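Local structure of alpha-fucosidase (Bifidobacterium bifidum, 2EAB) at residues Met209-Asn214 with Thr218-Thr223; Thr230-Leu235 with Leu241-Ile246. The protein probably hydrolyses alpha-1,2-linked L-fucose from glycans, this chain being the catalytic-domain fragment of a longer protein. One frame throughout, in Å; residues are numbered along the deposited sequence.

Interaction 1: residues Met209-Asn214 with Thr218-Thr223; sequences MPTNTN and TGETTT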
loop_
_atom_site.group_PDB
_atom_site.type_symbol
_atom_site.label_atom_id
_atom_site.label_comp_id
_atom_site.label_asym_id
_atom_site.label_seq_id
_atom_site.Cartn_x
_atom_site.Cartn_y
_atom_site.Cartn_z
ATOM N N MET A 209 -29.887 -4.232 6.519
ATOM C CA MET A 209 -28.473 -3.894 6.659
ATOM C C MET A 209 -27.957 -4.228 8.061
ATOM O O MET A 209 -27.592 -3.328 8.827
ATOM C CB MET A 209 -28.231 -2.425 6.300
ATOM C CG MET A 209 -26.772 -2.087 6.011
ATOM S SD MET A 209 -26.609 -0.393 5.430
ATOM C CE MET A 209 -24.839 -0.249 5.289
ATOM N N PRO A 210 -27.918 -5.531 8.399
ATOM C CA PRO A 210 -27.460 -5.936 9.722
ATOM C C PRO A 210 -25.980 -5.648 9.928
ATOM O O PRO A 210 -25.156 -5.898 9.042
ATOM C CB PRO A 210 -27.705 -7.447 9.734
ATOM C CG PRO A 210 -27.663 -7.842 8.294
ATOM C CD PRO A 210 -28.299 -6.698 7.577
ATOM N N THR A 211 -25.655 -5.114 11.095
ATOM C CA THR A 211 -24.269 -4.966 11.502
ATOM C C THR A 211 -23.697 -6.337 11.855
ATOM O O THR A 211 -24.440 -7.263 12.209
ATOM C CB THR A 211 -24.142 -4.021 12.698
ATOM O OG1 THR A 211 -25.171 -4.335 13.644
ATOM C CG2 THR A 211 -24.269 -2.563 12.253
ATOM N N ASN A 212 -22.378 -6.467 11.749
ATOM C CA ASN A 212 -21.707 -7.699 12.114
ATOM C C ASN A 212 -22.043 -8.021 13.564
ATOM O O ASN A 212 -21.980 -7.149 14.427
ATOM C CB ASN A 212 -20.201 -7.543 11.921
ATOM C CG ASN A 212 -19.453 -8.840 12.080
ATOM O OD1 ASN A 212 -19.480 -9.456 13.150
ATOM N ND2 ASN A 212 -18.760 -9.262 11.024
ATOM N N THR A 213 -22.406 -9.270 13.825
ATOM C CA THR A 213 -22.935 -9.661 15.126
ATOM C C THR A 213 -21.853 -9.982 16.159
ATOM O O THR A 213 -22.175 -10.446 17.259
ATOM C CB THR A 213 -23.882 -10.873 14.980
ATOM O OG1 THR A 213 -23.164 -11.973 14.405
ATOM C CG2 THR A 213 -25.061 -10.531 14.072
ATOM N N ASN A 214 -20.586 -9.736 15.824
ATOM C CA ASN A 214 -19.475 -10.185 16.668
ATOM C C ASN A 214 -18.744 -9.105 17.463
ATOM O O ASN A 214 -17.962 -9.421 18.362
ATOM C CB ASN A 214 -18.491 -11.012 15.844
ATOM C CG ASN A 214 -19.164 -12.188 15.163
ATOM O OD1 ASN A 214 -19.308 -12.210 13.935
ATOM N ND2 ASN A 214 -19.610 -13.151 15.950
ATOM N N THR A 218 -23.485 -0.643 21.920
ATOM C CA THR A 218 -24.335 0.019 22.894
ATOM C C THR A 218 -25.415 0.801 22.163
ATOM O O THR A 218 -25.118 1.564 21.239
ATOM C CB THR A 218 -23.536 0.969 23.814
ATOM O OG1 THR A 218 -23.066 2.085 23.066
ATOM C CG2 THR A 218 -22.345 0.268 24.415
ATOM N N GLY A 219 -26.663 0.587 22.573
ATOM C CA GLY A 219 -27.800 1.359 22.087
ATOM C C GLY A 219 -28.066 1.325 20.596
ATOM O O GLY A 219 -28.548 2.311 20.039
ATOM N N GLU A 220 -27.772 0.203 19.942
ATOM C CA GLU A 220 -28.065 0.093 18.516
ATOM C C GLU A 220 -29.561 -0.028 18.261
ATOM O O GLU A 220 -30.260 -0.778 18.948
ATOM C CB GLU A 220 -27.347 -1.087 17.860
ATOM C CG GLU A 220 -27.461 -1.037 16.337
ATOM C CD GLU A 220 -26.976 -2.289 15.654
ATOM O OE1 GLU A 220 -25.791 -2.319 15.262
ATOM O OE2 GLU A 220 -27.774 -3.238 15.498
ATOM N N THR A 221 -30.044 0.722 17.276
ATOM C CA THR A 221 -31.416 0.594 16.800
ATOM C C THR A 221 -31.446 0.477 15.280
ATOM O O THR A 221 -30.568 1.005 14.581
ATOM C CB THR A 221 -32.302 1.787 17.232
ATOM O OG1 THR A 221 -31.762 3.004 16.708
ATOM C CG2 THR A 221 -32.389 1.884 18.749
ATOM N N THR A 222 -32.449 -0.243 14.783
ATOM C CA THR A 222 -32.755 -0.302 13.360
ATOM C C THR A 222 -34.193 0.152 13.193
ATOM O O THR A 222 -35.116 -0.460 13.745
ATOM C CB THR A 222 -32.605 -1.722 12.794
ATOM O OG1 THR A 222 -31.271 -2.187 13.017
ATOM C CG2 THR A 222 -32.894 -1.743 11.302
ATOM N N THR A 223 -34.382 1.234 12.447
ATOM C CA THR A 223 -35.707 1.822 12.297
ATOM C C THR A 223 -35.984 2.226 10.859
ATOM O O THR A 223 -35.063 2.512 10.083
ATOM C CB THR A 223 -35.901 3.055 13.209
ATOM O OG1 THR A 223 -34.851 3.995 12.967
ATOM C CG2 THR A 223 -35.908 2.663 14.684
HETATM O O HOH W 1 -28.079 -4.763 12.892
#

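Interaction 2: residues Thr230-Leu235 with Leu241-Ile246; sequences TVKGAL and LYNSQI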
loop_
_atom_site.group_PDB
_atom_site.type_symbol
_atom_site.label_atom_id
_atom_site.label_comp_id
_atom_site.label_asym_id
_atom_site.label_seq_id
_atom_site.Cartn_x
_atom_site.Cartn_y
_atom_site.Cartn_z
ATOM N N THR A 230 -32.593 2.980 8.741
ATOM C CA THR A 230 -31.458 3.503 9.499
ATOM C C THR A 230 -30.993 2.503 10.545
ATOM O O THR A 230 -31.792 2.013 11.351
ATOM C CB THR A 230 -31.808 4.833 10.202
ATOM O OG1 THR A 230 -32.218 5.799 9.229
ATOM C CG2 THR A 230 -30.608 5.379 10.983
ATOM N N VAL A 231 -29.697 2.207 10.527
ATOM C CA VAL A 231 -29.062 1.435 11.591
ATOM C C VAL A 231 -28.041 2.348 12.252
ATOM O O VAL A 231 -27.169 2.900 11.573
ATOM C CB VAL A 231 -28.363 0.162 11.049
ATOM C CG1 VAL A 231 -27.780 -0.663 12.189
ATOM C CG2 VAL A 231 -29.334 -0.682 10.222
ATOM N N LYS A 232 -28.154 2.527 13.563
ATOM C CA LYS A 232 -27.252 3.425 14.268
ATOM C C LYS A 232 -27.020 2.945 15.687
ATOM O O LYS A 232 -27.885 2.303 16.287
ATOM C CB LYS A 232 -27.797 4.856 14.266
ATOM C CG LYS A 232 -29.133 5.022 14.980
ATOM C CD LYS A 232 -29.728 6.400 14.767
ATOM C CE LYS A 232 -31.049 6.531 15.507
ATOM N NZ LYS A 232 -31.758 7.793 15.166
ATOM N N GLY A 233 -25.844 3.251 16.217
ATOM C CA GLY A 233 -25.492 2.859 17.571
ATOM C C GLY A 233 -24.104 3.354 17.906
ATOM O O GLY A 233 -23.586 4.260 17.245
ATOM N N ALA A 234 -23.504 2.761 18.932
ATOM C CA ALA A 234 -22.133 3.076 19.315
ATOM C C ALA A 234 -21.382 1.778 19.544
ATOM O O ALA A 234 -21.961 0.794 20.018
ATOM C CB ALA A 234 -22.104 3.937 20.572
ATOM N N LEU A 235 -20.099 1.759 19.193
ATOM C CA LEU A 235 -19.277 0.593 19.485
ATOM C C LEU A 235 -19.164 0.428 20.990
ATOM O O LEU A 235 -18.931 1.395 21.711
ATOM C CB LEU A 235 -17.885 0.706 18.860
ATOM C CG LEU A 235 -17.835 0.746 17.329
ATOM C CD1 LEU A 235 -16.391 0.821 16.864
ATOM C CD2 LEU A 235 -18.549 -0.444 16.698
ATOM N N LEU A 241 -19.413 6.399 17.503
ATOM C CA LEU A 241 -20.768 6.432 16.954
ATOM C C LEU A 241 -20.763 5.959 15.518
ATOM O O LEU A 241 -19.856 6.287 14.759
ATOM C CB LEU A 241 -21.351 7.844 17.008
ATOM C CG LEU A 241 -21.412 8.527 18.373
ATOM C CD1 LEU A 241 -21.871 9.966 18.224
ATOM C CD2 LEU A 241 -22.329 7.769 19.322
ATOM N N TYR A 242 -21.777 5.186 15.149
ATOM C CA TYR A 242 -21.926 4.747 13.766
ATOM C C TYR A 242 -23.372 4.880 13.303
ATOM O O TYR A 242 -24.309 4.768 14.099
ATOM C CB TYR A 242 -21.400 3.320 13.563
ATOM C CG TYR A 242 -22.124 2.245 14.349
ATOM C CD1 TYR A 242 -23.256 1.615 13.829
ATOM C CD2 TYR A 242 -21.663 1.844 15.602
ATOM C CE1 TYR A 242 -23.923 0.621 14.548
ATOM C CE2 TYR A 242 -22.319 0.852 16.323
ATOM C CZ TYR A 242 -23.443 0.246 15.793
ATOM O OH TYR A 242 -24.074 -0.730 16.527
ATOM N N ASN A 243 -23.537 5.116 12.006
ATOM C CA ASN A 243 -24.839 5.357 11.407
ATOM C C ASN A 243 -24.771 4.977 9.935
ATOM O O ASN A 243 -23.889 5.440 9.205
ATOM C CB ASN A 243 -25.218 6.838 11.575
ATOM C CG ASN A 243 -26.639 7.152 11.119
ATOM O OD1 ASN A 243 -26.964 7.048 9.940
ATOM N ND2 ASN A 243 -27.483 7.569 12.060
ATOM N N SER A 244 -25.686 4.113 9.509
ATOM C CA SER A 244 -25.841 3.809 8.094
ATOM C C SER A 244 -27.304 3.930 7.693
ATOM O O SER A 244 -28.208 3.663 8.496
ATOM C CB SER A 244 -25.303 2.418 7.761
ATOM O OG SER A 244 -26.121 1.397 8.306
ATOM N N GLN A 245 -27.527 4.349 6.451
ATOM C CA GLN A 245 -28.876 4.555 5.932
ATOM C C GLN A 245 -29.000 4.068 4.506
ATOM O O GLN A 245 -28.078 4.241 3.700
ATOM C CB GLN A 245 -29.271 6.030 6.021
ATOM C CG GLN A 245 -29.416 6.519 7.453
ATOM C CD GLN A 245 -29.723 7.989 7.570
ATOM O OE1 GLN A 245 -30.506 8.548 6.798
ATOM N NE2 GLN A 245 -29.114 8.628 8.561
ATOM N N ILE A 246 -30.142 3.447 4.214
ATOM C CA ILE A 246 -30.495 3.026 2.865
ATOM C C ILE A 246 -31.800 3.709 2.485
ATOM O O ILE A 246 -32.836 3.497 3.126
ATOM C CB ILE A 246 -30.659 1.489 2.732
ATOM C CG1 ILE A 246 -29.389 0.760 3.200
ATOM C CG2 ILE A 246 -31.055 1.117 1.291
ATOM C CD1 ILE A 246 -29.407 -0.753 3.018
#

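Interaction 1: residues Met209-Asn214 with Thr218-Thr223
T211 and E220 carry the contact with their CA atoms 9.4 Å apart, so the two backbones never pair and the distance is spanned by side chains. The setting is the N-terminal beta domain, where two large antiparallel sheets are joined by loops: T211 lies in the loop that leaves strand 203-208 of one sheet, and E220 on strand 217-225, an edge strand of the other. The general principle illustrated is that one carboxylate can tie a loop to a strand through both of its oxygens. E220 is stretched out, CG anti to its own nitrogen (chi1 -170°), and approaches T211 head on. T211 OG1 donates to E220 OE1 at 2.7 Å, using the syn lone pair of that oxygen. The other oxygen reaches the same threonine through water 1, which accepts from T211 N at 3.0 Å and donates to E220 OE2 at 3.0 Å. The hydroxyl of T211 is turned in between its backbone N and carbonyl carbon (chi1 44°), which keeps the direct donor close to the amide that holds the water. Y242 OH, from strand 241-250, is a further hydrogen-bond partner of E220 OE1, so this oxygen is gripped by two hydroxyls. Farther along the loop an Asx turn shapes the chain: N212 OD1 accepts from N214 N at 2.9 Å, with an N-H...O angle of 141°, while K217 NZ is hydrogen-bonded to N212 O. Beside the direct bond, the methyl CG2 of T211 rests 3.4 Å from E220 OE1.

Interaction 2: residues Thr230-Leu235 with Leu241-Ile246
V231 faces S244 and G233 faces Y242 as the two hydrogen-bonded pairs of an antiparallel beta hairpin, whose strands run 4.7 Å apart at 177°. Each pair exchanges two backbone bonds, of which Y242 N to G233 O is 2.9 Å long. At the non-hydrogen-bonded positions between and beyond them, CA-H...O contacts fill in, such as K232 CA to Y242 O at 3.2 Å.

The aromatic part is a worked example of a cross-strand glycine-aromatic pair. With its CG set between backbone N and carbonyl carbon (chi1 63°), Y242 folds its ring across the neighbouring strand, and G233 CA sits over the ring face as a CH-pi contact, 4.0 Å from the centroid. The tyrosine lies on the side to which a CB on G233 would point. L235 meets the ring as well, its CD2 4.0 Å from Y242 CE2 and its backbone N at the ring edge. With Y242 replaced by an alanine, the backbone of G233 would probably lose its ring cover and E220 OE1 one of its two hydroxyl partners.

Polar and aliphatic groups share the face bearing T230, K232, N243 and Q245, which is partly covered by helix 297-314. Q245 NE2 donates to N243 OD1 at 3.0 Å along its own strand, and both side-chain amides are also hydrogen-bonded to N301 of that helix. Across the strands, K232 CB lies 3.5 Å from N243 ND2 and T230 OG1 3.4 Å from Q245 CG, the paired side chains running alongside one another. At the turn end, A234 CB touches L241 CD2.

The chemistry thus divides by face: paired amides meet the helix on one, while on the other a tyrosine shields bare glycine backbone and gives its hydroxyl to the carboxylate of E220.

Interactions 1 and 2 have centres about 7 Å apart and follow one another along the chain, the first closing before the second opens. Both reach the nine-stranded antiparallel sheet of the N-terminal domain, in which strands 241-250, 228-235 and 217-225 lie side by side, the last at the margin; 209-214 approaches it from the other sheet. The backbone bond from T218 N to A234 O, 2.8 Å long, stitches the two together at one end, and M209 SD packs 3.4 Å from S244 OG at the other. The loop thus meets strands 217-225 and 241-250, either side of strand 228-235. The side chain of L235 lies about 11 Å from that of L393, a calcium-site residue.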